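Local atomic coordinates of oxaloacetate acetyl hydrolase (Cryphonectria parasitica, PDB entry 3LYE), a protein that belongs to the phosphoenolpyruvate phosphomutase family of TIM-barrel proteins and assembles from four copies of its chain. Residues Ala69-Met74 against Val105-Glu110. Residues are numbered along the deposited sequence; the frame is centred on the assembly and turned at random.
Sequences AQLHDM and VARTVE
Leu71 reaches across to the helix of 105-110 with both of its methyl branches: CD1 meets Thr108 alone, while CD2 lies between Thr108 OG1 and the stem of Arg107. Leu71 CD1 is 3.5 Å from Thr108 OG1, with CG2 and CB of that threonine at 3.9 to 4.0 Å. On the other branch, Leu71 CD2 is 3.9 Å from Arg107 CG, and CD and NE of the arginine are only slightly farther off. The two side chains cross at about a right angle, whereas Leu71 and Thr108 lie side by side, pointing opposite ways. Arg107 runs extended from CG to NE, with CG anti to the backbone N (chi1 -177°), which carries CG, CD and NE across the Leu71 CD2 methyl; the guanidinium meets that methyl obliquely.

No hydrogen bond spans the two segments, and they bury only 131 Å² between them, so the evidence is for a small van der Waals contact made by one leucine on two residues, where the CA atoms of Leu71 and Thr108 come within 6.6 Å. In the TIM-barrel fold these segments belong to helices 71-82 and 102-114, which lie on either side of the barrel strand 91-94 in the sequence; the first turn of one meets the middle of the other.

Thr108 OG1 has the carbonyl oxygens of Met104, one turn back, and Gly98 as hydrogen-bond partners; its single proton can serve one at a time or be shared, which probably limits the hydroxyl's rotation. Met104 also packs on Leu71. At the start of helix 71-82, Gln70 holds the N-cap position, and its backbone N gives a bond of 2.9 Å, straight at 179°, to the anti lone pair of Asp73 OD2. Gln70 of the second subunit packs on Leu71, and Ile68 of that subunit on Arg107, while the His72 rings of the two copies stack.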
loop_
_atom_site.group_PDB
_atom_site.type_symbol
_atom_site.label_atom_id
_atom_site.label_comp_id
_atom_site.label_asym_id
_atom_site.label_seq_id
_atom_site.Cartn_x
_atom_site.Cartn_y
_atom_site.Cartn_z
ATOM N N ALA A 69 -1.912 -12.860 -5.229
ATOM C CA ALA A 69 -2.562 -11.786 -4.493
ATOM C C ALA A 69 -2.800 -12.308 -3.060
ATOM O O ALA A 69 -3.250 -13.450 -2.880
ATOM C CB ALA A 69 -3.863 -11.408 -5.129
ATOM N N GLN A 70 -2.517 -11.470 -2.071
ATOM C CA GLN A 70 -2.725 -11.826 -0.664
ATOM C C GLN A 70 -3.740 -10.854 -0.071
ATOM O O GLN A 70 -4.387 -10.074 -0.807
ATOM C CB GLN A 70 -1.408 -11.889 0.105
ATOM C CG GLN A 70 -0.429 -12.854 -0.567
ATOM C CD GLN A 70 0.765 -13.221 0.255
ATOM O OE1 GLN A 70 1.085 -14.395 0.447
ATOM N NE2 GLN A 70 1.474 -12.257 0.663
ATOM N N LEU A 71 -3.909 -10.875 1.235
ATOM C CA LEU A 71 -4.908 -10.014 1.846
ATOM C C LEU A 71 -4.787 -8.549 1.488
ATOM O O LEU A 71 -5.785 -7.919 1.154
ATOM C CB LEU A 71 -4.948 -10.174 3.371
ATOM C CG LEU A 71 -5.916 -9.228 4.092
ATOM C CD1 LEU A 71 -7.315 -9.424 3.598
ATOM C CD2 LEU A 71 -5.811 -9.455 5.589
ATOM N N HIS A 72 -3.587 -7.991 1.523
ATOM C CA HIS A 72 -3.449 -6.595 1.232
ATOM C C HIS A 72 -3.988 -6.227 -0.136
ATOM O O HIS A 72 -4.694 -5.225 -0.287
ATOM C CB HIS A 72 -1.962 -6.149 1.347
ATOM C CG HIS A 72 -1.685 -4.805 0.733
ATOM N ND1 HIS A 72 -1.297 -4.649 -0.582
ATOM C CD2 HIS A 72 -1.778 -3.558 1.247
ATOM C CE1 HIS A 72 -1.149 -3.361 -0.843
ATOM N NE2 HIS A 72 -1.425 -2.679 0.255
ATOM N N ASP A 73 -3.625 -7.002 -1.145
ATOM C CA ASP A 73 -4.078 -6.728 -2.500
ATOM C C ASP A 73 -5.578 -6.802 -2.677
ATOM O O ASP A 73 -6.216 -5.993 -3.342
ATOM C CB ASP A 73 -3.421 -7.716 -3.461
ATOM C CG ASP A 73 -1.925 -7.794 -3.266
ATOM O OD1 ASP A 73 -1.255 -6.846 -3.679
ATOM O OD2 ASP A 73 -1.431 -8.836 -2.766
ATOM N N MET A 74 -6.125 -7.849 -2.092
ATOM C CA MET A 74 -7.565 -8.072 -2.174
ATOM C C MET A 74 -8.373 -7.049 -1.423
ATOM O O MET A 74 -9.341 -6.515 -1.954
ATOM C CB MET A 74 -7.879 -9.505 -1.729
ATOM C CG MET A 74 -7.264 -10.560 -2.630
ATOM S SD MET A 74 -7.877 -10.611 -4.322
ATOM C CE MET A 74 -9.513 -11.285 -4.007
ATOM N N VAL A 105 -8.108 -15.753 8.457
ATOM C CA VAL A 105 -9.467 -15.796 7.938
ATOM C C VAL A 105 -10.264 -14.689 8.624
ATOM O O VAL A 105 -10.994 -13.936 8.014
ATOM C CB VAL A 105 -10.114 -17.146 8.161
ATOM C CG1 VAL A 105 -11.576 -17.096 7.780
ATOM C CG2 VAL A 105 -9.372 -18.240 7.392
ATOM N N ALA A 106 -10.162 -14.652 9.952
ATOM C CA ALA A 106 -10.847 -13.642 10.743
ATOM C C ALA A 106 -10.409 -12.233 10.363
ATOM O O ALA A 106 -11.240 -11.343 10.202
ATOM C CB ALA A 106 -10.601 -13.884 12.223
ATOM N N ARG A 107 -9.106 -12.028 10.213
ATOM C CA ARG A 107 -8.584 -10.716 9.827
ATOM C C ARG A 107 -9.169 -10.286 8.484
ATOM O O ARG A 107 -9.546 -9.161 8.312
ATOM C CB ARG A 107 -7.062 -10.789 9.747
ATOM C CG ARG A 107 -6.432 -9.446 9.430
ATOM C CD ARG A 107 -4.921 -9.548 9.594
ATOM N NE ARG A 107 -4.227 -8.308 9.246
ATOM C CZ ARG A 107 -4.139 -7.256 10.057
ATOM N NH1 ARG A 107 -4.655 -7.294 11.270
ATOM N NH2 ARG A 107 -3.539 -6.148 9.632
ATOM N N THR A 108 -9.238 -11.220 7.543
ATOM C CA THR A 108 -9.769 -10.943 6.222
ATOM C C THR A 108 -11.233 -10.515 6.308
ATOM O O THR A 108 -11.629 -9.515 5.724
ATOM C CB THR A 108 -9.610 -12.183 5.311
ATOM O OG1 THR A 108 -8.211 -12.489 5.136
ATOM C CG2 THR A 108 -10.228 -11.927 3.949
ATOM N N VAL A 109 -12.047 -11.282 7.040
ATOM C CA VAL A 109 -13.438 -10.942 7.162
ATOM C C VAL A 109 -13.581 -9.575 7.837
ATOM O O VAL A 109 -14.388 -8.768 7.398
ATOM C CB VAL A 109 -14.227 -12.072 7.902
ATOM C CG1 VAL A 109 -15.665 -11.602 8.178
ATOM C CG2 VAL A 109 -14.216 -13.338 7.062
ATOM N N GLU A 110 -12.821 -9.337 8.907
ATOM C CA GLU A 110 -12.915 -8.067 9.605
ATOM C C GLU A 110 -12.563 -6.924 8.665
ATOM O O GLU A 110 -13.235 -5.900 8.667
ATOM C CB GLU A 110 -11.967 -8.128 10.776
ATOM C CG GLU A 110 -11.804 -6.862 11.560
ATOM C CD GLU A 110 -10.805 -7.065 12.679
ATOM O OE1 GLU A 110 -9.805 -7.816 12.464
ATOM O OE2 GLU A 110 -11.018 -6.487 13.750
#